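Local coordinates for major capsid protein (Faustovirus, PDB 5J7O) that probably builds the icosahedral outer capsid of a large double-stranded DNA virus, assembling as trimers of a double jelly-roll subunit, at residues Tyr209-Val214 and Lys564-Leu569; Gln108-Ser113 and Ala388-Glu393. All coordinates share one frame; numbering follows the deposited sequence.

Contact 1. Residues Tyr209-Val214 and Lys564-Leu569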
ATOM      1  N   TYR B 209      18.539   6.633  -2.993  1.00 38.93           N
ATOM      2  CA  TYR B 209      17.485   7.546  -2.565  1.00 36.76           C
ATOM      3  C   TYR B 209      16.108   6.957  -2.840  1.00 36.13           C
ATOM      4  O   TYR B 209      15.194   7.090  -2.016  1.00 35.94           O
ATOM      5  CB  TYR B 209      17.645   8.894  -3.271  1.00 35.79           C
ATOM      6  CG  TYR B 209      16.669   9.958  -2.820  1.00 36.55           C
ATOM      7  CD1 TYR B 209      15.381  10.018  -3.341  1.00 35.29           C
ATOM      8  CD2 TYR B 209      17.039  10.912  -1.881  1.00 37.33           C
ATOM      9  CE1 TYR B 209      14.489  10.987  -2.933  1.00 35.52           C
ATOM     10  CE2 TYR B 209      16.153  11.889  -1.469  1.00 35.66           C
ATOM     11  CZ  TYR B 209      14.880  11.921  -1.998  1.00 34.55           C
ATOM     12  OH  TYR B 209      13.993  12.890  -1.591  1.00 33.68           O
ATOM     13  N   ASN B 210      15.939   6.313  -3.997  1.00 36.47           N
ATOM     14  CA  ASN B 210      14.664   5.681  -4.322  1.00 35.56           C
ATOM     15  C   ASN B 210      14.278   4.637  -3.282  1.00 34.67           C
ATOM     16  O   ASN B 210      13.089   4.435  -3.014  1.00 34.49           O
ATOM     17  CB  ASN B 210      14.744   5.053  -5.715  1.00 38.05           C
ATOM     18  CG  ASN B 210      13.477   4.316  -6.104  1.00 41.84           C
ATOM     19  OD1 ASN B 210      12.437   4.928  -6.348  1.00 42.92           O
ATOM     20  ND2 ASN B 210      13.565   2.993  -6.183  1.00 43.63           N
ATOM     21  N   LYS B 211      15.268   3.981  -2.671  1.00 34.02           N
ATOM     22  CA  LYS B 211      14.980   2.912  -1.725  1.00 32.73           C
ATOM     23  C   LYS B 211      14.767   3.428  -0.305  1.00 33.64           C
ATOM     24  O   LYS B 211      13.992   2.834   0.451  1.00 35.35           O
ATOM     25  CB  LYS B 211      16.114   1.883  -1.732  1.00 30.55           C
ATOM     26  CG  LYS B 211      16.344   1.180  -3.070  1.00 27.02           C
ATOM     27  CD  LYS B 211      17.644   0.383  -3.054  1.00 25.91           C
ATOM     28  CE  LYS B 211      18.112   0.027  -4.459  1.00 27.05           C
ATOM     29  NZ  LYS B 211      17.189  -0.915  -5.154  1.00 25.21           N
ATOM     30  N   PHE B 212      15.422   4.528   0.073  1.00 33.40           N
ATOM     31  CA  PHE B 212      15.498   4.921   1.474  1.00 34.28           C
ATOM     32  C   PHE B 212      14.761   6.205   1.827  1.00 35.77           C
ATOM     33  O   PHE B 212      14.551   6.458   3.017  1.00 35.58           O
ATOM     34  CB  PHE B 212      16.964   5.077   1.906  1.00 33.49           C
ATOM     35  CG  PHE B 212      17.662   3.777   2.171  1.00 33.94           C
ATOM     36  CD1 PHE B 212      17.427   3.073   3.341  1.00 34.70           C
ATOM     37  CD2 PHE B 212      18.566   3.267   1.256  1.00 32.92           C
ATOM     38  CE1 PHE B 212      18.075   1.877   3.588  1.00 34.59           C
ATOM     39  CE2 PHE B 212      19.218   2.073   1.497  1.00 34.12           C
ATOM     40  CZ  PHE B 212      18.972   1.376   2.664  1.00 34.40           C
ATOM     41  N   HIS B 213      14.373   7.031   0.852  1.00 36.11           N
ATOM     42  CA  HIS B 213      13.885   8.359   1.207  1.00 35.62           C
ATOM     43  C   HIS B 213      12.622   8.743   0.447  1.00 37.95           C
ATOM     44  O   HIS B 213      12.352   9.933   0.251  1.00 39.34           O
ATOM     45  CB  HIS B 213      14.971   9.411   0.981  1.00 33.70           C
ATOM     46  CG  HIS B 213      16.251   9.115   1.696  1.00 34.09           C
ATOM     47  ND1 HIS B 213      16.333   9.034   3.069  1.00 34.08           N
ATOM     48  CD2 HIS B 213      17.498   8.869   1.229  1.00 35.17           C
ATOM     49  CE1 HIS B 213      17.576   8.756   3.418  1.00 34.86           C
ATOM     50  NE2 HIS B 213      18.304   8.650   2.320  1.00 35.16           N
ATOM     51  N   VAL B 214      11.833   7.764   0.019  1.00 39.67           N
ATOM     52  CA  VAL B 214      10.554   8.059  -0.622  1.00 39.19           C
ATOM     53  C   VAL B 214       9.445   7.347   0.144  1.00 39.77           C
ATOM     54  O   VAL B 214       9.082   6.213  -0.202  1.00 38.13           O
ATOM     55  CB  VAL B 214      10.551   7.657  -2.105  1.00 36.78           C
ATOM     56  CG1 VAL B 214       9.293   8.176  -2.781  1.00 36.23           C
ATOM     57  CG2 VAL B 214      11.794   8.183  -2.808  1.00 38.24           C
ATOM     58  N   LYS B 564      15.991  -6.179  -0.714  1.00 38.99           N
ATOM     59  CA  LYS B 564      16.603  -7.008   0.318  1.00 40.14           C
ATOM     60  C   LYS B 564      18.111  -6.830   0.418  1.00 38.20           C
ATOM     61  O   LYS B 564      18.705  -7.288   1.401  1.00 34.69           O
ATOM     62  CB  LYS B 564      16.278  -8.482   0.074  1.00 42.84           C
ATOM     63  CG  LYS B 564      15.040  -8.975   0.805  1.00 44.70           C
ATOM     64  CD  LYS B 564      14.954 -10.492   0.768  1.00 46.16           C
ATOM     65  CE  LYS B 564      13.915 -11.013   1.746  1.00 46.06           C
ATOM     66  NZ  LYS B 564      13.928 -12.500   1.818  1.00 45.84           N
ATOM     67  N   GLY B 565      18.745  -6.190  -0.560  1.00 38.73           N
ATOM     68  CA  GLY B 565      20.173  -5.960  -0.539  1.00 37.31           C
ATOM     69  C   GLY B 565      20.591  -4.550  -0.194  1.00 38.87           C
ATOM     70  O   GLY B 565      21.771  -4.215  -0.355  1.00 41.56           O
ATOM     71  N   ALA B 566      19.671  -3.712   0.275  1.00 37.65           N
ATOM     72  CA  ALA B 566      19.972  -2.325   0.602  1.00 37.05           C
ATOM     73  C   ALA B 566      20.296  -2.218   2.087  1.00 37.84           C
ATOM     74  O   ALA B 566      19.441  -2.489   2.937  1.00 40.91           O
ATOM     75  CB  ALA B 566      18.798  -1.418   0.237  1.00 36.44           C
ATOM     76  N   LEU B 567      21.525  -1.815   2.397  1.00 35.92           N
ATOM     77  CA  LEU B 567      21.986  -1.698   3.772  1.00 34.73           C
ATOM     78  C   LEU B 567      22.335  -0.249   4.084  1.00 35.29           C
ATOM     79  O   LEU B 567      22.800   0.499   3.218  1.00 35.78           O
ATOM     80  CB  LEU B 567      23.196  -2.605   4.038  1.00 33.53           C
ATOM     81  CG  LEU B 567      22.895  -4.081   4.321  1.00 32.89           C
ATOM     82  CD1 LEU B 567      22.410  -4.816   3.077  1.00 32.12           C
ATOM     83  CD2 LEU B 567      24.111  -4.771   4.907  1.00 32.21           C
ATOM     84  N   PHE B 568      22.108   0.136   5.338  1.00 34.82           N
ATOM     85  CA  PHE B 568      22.249   1.517   5.792  1.00 33.91           C
ATOM     86  C   PHE B 568      23.136   1.524   7.030  1.00 34.12           C
ATOM     87  O   PHE B 568      22.700   1.108   8.109  1.00 35.50           O
ATOM     88  CB  PHE B 568      20.875   2.127   6.086  1.00 35.13           C
ATOM     89  CG  PHE B 568      20.902   3.601   6.378  1.00 35.97           C
ATOM     90  CD1 PHE B 568      21.061   4.063   7.674  1.00 36.53           C
ATOM     91  CD2 PHE B 568      20.743   4.527   5.358  1.00 36.45           C
ATOM     92  CE1 PHE B 568      21.077   5.417   7.947  1.00 34.21           C
ATOM     93  CE2 PHE B 568      20.758   5.885   5.627  1.00 36.00           C
ATOM     94  CZ  PHE B 568      20.925   6.328   6.923  1.00 33.91           C
ATOM     95  N   LEU B 569      24.377   1.984   6.876  1.00 31.69           N
ATOM     96  CA  LEU B 569      25.331   2.055   7.980  1.00 31.85           C
ATOM     97  C   LEU B 569      25.256   3.451   8.590  1.00 32.26           C
ATOM     98  O   LEU B 569      25.759   4.414   8.007  1.00 33.59           O
ATOM     99  CB  LEU B 569      26.747   1.749   7.496  1.00 32.74           C
ATOM    100  CG  LEU B 569      26.967   0.624   6.480  1.00 33.32           C
ATOM    101  CD1 LEU B 569      28.438   0.540   6.098  1.00 34.10           C
ATOM    102  CD2 LEU B 569      26.484  -0.708   7.016  1.00 31.92           C
TER
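F212, the last helical residue of Y209-V214, drives its ring between A566 and F568 of the opposing segment, and the tight part of the contact is this wedge. The methyl of A566 meets the outer end of the ring, with CB 3.7 Å from F212 CZ. On the other side, F212 CE1 comes within 3.8 Å of F568 CB. CG anti to the backbone N (chi1 -172°) sets the root of the F568 ring, whose CD2 lies over one face of the F212 ring, near the edge of its outline. The planes make 47° and the centroids stand 5.5 Å apart, an oblique aromatic pair. Phenylalanine suits both buried places because a broad ring fills them without a polar group to satisfy, and alanine keeps the chain close to the ring tip.

The looser side lies around K211 and H213. K211 offers only its aliphatic stem, CD lying 3.9 Å from A566 CB; the ammonium of this buried lysine has a salt bridge to D563 and a hydrogen bond to H469 O. H213 CE1 comes no nearer than 4.8 Å to F568 CE2, but F212 CB sits over the centre of the imidazole, whose nitrogens bond to N557 O and Y448 OH. No hydrogen bond links the two segments.

The contact thus docks the end of helix 203-212 against strand 567-570, in the second half of this double jelly-roll chain and outermost within the chain in a four-stranded antiparallel sheet. Helix 542-552 packs on both phenylalanines through P550 and I549, and strand 444-453 contributes F446, stacked on F568, and Y448, whose ring meets F212.

Contact 2. Residues Gln108-Ser113 and Ala388-Glu393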
ATOM      1  N   GLN B 108      12.261  14.843 -22.244  1.00 37.42           N
ATOM      2  CA  GLN B 108      11.198  14.466 -23.167  1.00 37.58           C
ATOM      3  C   GLN B 108      11.769  13.523 -24.213  1.00 37.70           C
ATOM      4  O   GLN B 108      12.661  13.905 -24.976  1.00 39.63           O
ATOM      5  CB  GLN B 108      10.585  15.703 -23.827  1.00 39.25           C
ATOM      6  CG  GLN B 108       9.188  15.492 -24.377  1.00 40.25           C
ATOM      7  CD  GLN B 108       8.569  16.781 -24.881  1.00 41.22           C
ATOM      8  OE1 GLN B 108       9.123  17.449 -25.753  1.00 41.97           O
ATOM      9  NE2 GLN B 108       7.419  17.143 -24.326  1.00 41.86           N
ATOM     10  N   LEU B 109      11.253  12.298 -24.250  1.00 38.26           N
ATOM     11  CA  LEU B 109      11.723  11.264 -25.163  1.00 39.92           C
ATOM     12  C   LEU B 109      10.618  10.932 -26.157  1.00 40.41           C
ATOM     13  O   LEU B 109       9.474  10.685 -25.758  1.00 40.72           O
ATOM     14  CB  LEU B 109      12.153  10.017 -24.390  1.00 39.65           C
ATOM     15  CG  LEU B 109      13.172  10.293 -23.281  1.00 41.17           C
ATOM     16  CD1 LEU B 109      13.456   9.040 -22.466  1.00 42.20           C
ATOM     17  CD2 LEU B 109      14.459  10.858 -23.864  1.00 40.24           C
ATOM     18  N   ALA B 110      10.965  10.924 -27.441  1.00 39.90           N
ATOM     19  CA  ALA B 110       9.969  10.781 -28.494  1.00 39.50           C
ATOM     20  C   ALA B 110       9.275   9.427 -28.417  1.00 37.34           C
ATOM     21  O   ALA B 110       9.861   8.422 -28.002  1.00 37.29           O
ATOM     22  CB  ALA B 110      10.620  10.956 -29.866  1.00 38.45           C
ATOM     23  N   ALA B 111       8.001   9.413 -28.812  1.00 36.03           N
ATOM     24  CA  ALA B 111       7.282   8.157 -28.970  1.00 36.53           C
ATOM     25  C   ALA B 111       8.033   7.258 -29.940  1.00 38.70           C
ATOM     26  O   ALA B 111       8.584   7.723 -30.943  1.00 40.98           O
ATOM     27  CB  ALA B 111       5.860   8.413 -29.469  1.00 35.64           C
ATOM     28  N   THR B 112       8.071   5.965 -29.635  1.00 38.15           N
ATOM     29  CA  THR B 112       8.999   5.081 -30.322  1.00 36.35           C
ATOM     30  C   THR B 112       8.400   3.686 -30.439  1.00 36.77           C
ATOM     31  O   THR B 112       7.527   3.293 -29.661  1.00 36.42           O
ATOM     32  CB  THR B 112      10.348   5.041 -29.592  1.00 34.34           C
ATOM     33  OG1 THR B 112      11.320   4.365 -30.396  1.00 35.20           O
ATOM     34  CG2 THR B 112      10.211   4.331 -28.256  1.00 33.02           C
ATOM     35  N   SER B 113       8.882   2.947 -31.436  1.00 37.64           N
ATOM     36  CA  SER B 113       8.428   1.587 -31.685  1.00 37.62           C
ATOM     37  C   SER B 113       9.575   0.792 -32.290  1.00 35.30           C
ATOM     38  O   SER B 113      10.578   1.352 -32.740  1.00 36.01           O
ATOM     39  CB  SER B 113       7.203   1.563 -32.605  1.00 39.45           C
ATOM     40  OG  SER B 113       7.536   1.993 -33.914  1.00 43.95           O
ATOM     41  N   ALA B 388      14.704  10.510 -30.666  1.00 44.88           N
ATOM     42  CA  ALA B 388      15.265  11.794 -30.287  1.00 44.49           C
ATOM     43  C   ALA B 388      14.898  12.163 -28.855  1.00 42.02           C
ATOM     44  O   ALA B 388      13.829  11.807 -28.351  1.00 39.84           O
ATOM     45  CB  ALA B 388      14.784  12.891 -31.238  1.00 46.93           C
ATOM     46  N   VAL B 389      15.813  12.874 -28.199  1.00 42.29           N
ATOM     47  CA  VAL B 389      15.505  13.594 -26.966  1.00 39.52           C
ATOM     48  C   VAL B 389      14.899  14.926 -27.396  1.00 38.39           C
ATOM     49  O   VAL B 389      15.612  15.847 -27.797  1.00 39.26           O
ATOM     50  CB  VAL B 389      16.742  13.787 -26.085  1.00 36.25           C
ATOM     51  CG1 VAL B 389      16.408  14.669 -24.889  1.00 36.27           C
ATOM     52  CG2 VAL B 389      17.281  12.441 -25.623  1.00 34.63           C
ATOM     53  N   GLN B 390      13.572  15.024 -27.332  1.00 37.64           N
ATOM     54  CA  GLN B 390      12.876  16.157 -27.927  1.00 41.35           C
ATOM     55  C   GLN B 390      13.023  17.442 -27.123  1.00 43.96           C
ATOM     56  O   GLN B 390      12.904  18.528 -27.699  1.00 44.79           O
ATOM     57  CB  GLN B 390      11.395  15.818 -28.106  1.00 42.96           C
ATOM     58  CG  GLN B 390      11.161  14.619 -29.011  1.00 43.94           C
ATOM     59  CD  GLN B 390       9.694  14.351 -29.266  1.00 43.11           C
ATOM     60  OE1 GLN B 390       8.923  14.112 -28.336  1.00 42.82           O
ATOM     61  NE2 GLN B 390       9.298  14.393 -30.534  1.00 42.96           N
ATOM     62  N   ASN B 391      13.287  17.349 -25.822  1.00 46.82           N
ATOM     63  CA  ASN B 391      13.439  18.542 -25.003  1.00 48.41           C
ATOM     64  C   ASN B 391      14.104  18.169 -23.688  1.00 48.67           C
ATOM     65  O   ASN B 391      13.808  17.118 -23.113  1.00 50.99           O
ATOM     66  CB  ASN B 391      12.086  19.216 -24.738  1.00 51.35           C
ATOM     67  CG  ASN B 391      12.210  20.452 -23.869  1.00 54.76           C
ATOM     68  OD1 ASN B 391      12.753  21.472 -24.295  1.00 54.48           O
ATOM     69  ND2 ASN B 391      11.700  20.370 -22.646  1.00 59.35           N
ATOM     70  N   ILE B 392      15.007  19.031 -23.224  1.00 45.75           N
ATOM     71  CA  ILE B 392      15.550  18.914 -21.877  1.00 43.52           C
ATOM     72  C   ILE B 392      15.826  20.313 -21.336  1.00 42.87           C
ATOM     73  O   ILE B 392      16.521  21.118 -21.964  1.00 43.24           O
ATOM     74  CB  ILE B 392      16.798  18.007 -21.837  1.00 41.90           C
ATOM     75  CG1 ILE B 392      17.217  17.741 -20.390  1.00 40.29           C
ATOM     76  CG2 ILE B 392      17.953  18.594 -22.637  1.00 41.33           C
ATOM     77  CD1 ILE B 392      18.224  16.624 -20.240  1.00 37.72           C
ATOM     78  N   GLU B 393      15.242  20.623 -20.179  1.00 42.51           N
ATOM     79  CA  GLU B 393      15.342  21.945 -19.579  1.00 41.71           C
ATOM     80  C   GLU B 393      15.514  21.803 -18.077  1.00 39.05           C
ATOM     81  O   GLU B 393      14.911  20.923 -17.456  1.00 38.86           O
ATOM     82  CB  GLU B 393      14.101  22.798 -19.884  1.00 43.28           C
ATOM     83  CG  GLU B 393      14.062  23.387 -21.284  1.00 47.62           C
ATOM     84  CD  GLU B 393      12.772  24.137 -21.562  1.00 54.05           C
ATOM     85  OE1 GLU B 393      11.690  23.521 -21.456  1.00 57.02           O
ATOM     86  OE2 GLU B 393      12.839  25.343 -21.877  1.00 55.92           O
TER
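Q108 and N391 form an antiparallel hydrogen-bonded pair distorted by a classic beta bulge. Three backbone hydrogen bonds hold the strands together: Q108 N gives to N391 O (2.9 Å), Q390 N to Q108 O (2.8 Å) and A110 N to A388 O (3.1 Å). The two that grip Q108 are bent, at 132° and 134°, whereas the one from A110 is nearly straight at 163°. Because Q108 binds two successive residues, Q390 is the extra one, and its backbone turns to helix-like angles.

Apolar contact comes from the non-hydrogen-bonded pair L109 and V389, whose side chains run alongside each other to the same face of the sheet, with L109 CD2 3.7 Å from V389 CG2; branched hydrocarbons fit this buried face.

Amide side chains suit the more exposed side. The Q390 amide lies against A110, whose small CB approaches Q390 CD to 3.6 Å, and Q108 OE1 meets N391 CB at 3.6 Å. Their polar ends are hydrogen-bonded outside the two segments: Q108 NE2 to N294, Q390 OE1 to Q292, and N391 OD1 to R77.

The bulge lies where strand 99-109 ends and strand 389-401 begins, in an antiparallel sheet where strand 69-76 also pairs with 389-401, and strand 293-298 with 99-109.

From the N terminus, the chain first passes Q108-S113, at the end of strand 99-109, then Y209-V214, before A388-E393 closes the loop of contact 2, with 274 residues between its segments. Contact 1 closes later, when K564-L569 returns to the helix after 349 residues. The segments alternate, so the two loops cross and neither nests in the other. Contact 2 joins strands within one sheet, whereas contact 1 brings a helix from the first half of the chain to a sheet in the second half, consistent with a junction between the two jelly rolls. Their centres are 30 Å apart and their nearest atoms about 17 Å apart, without touching.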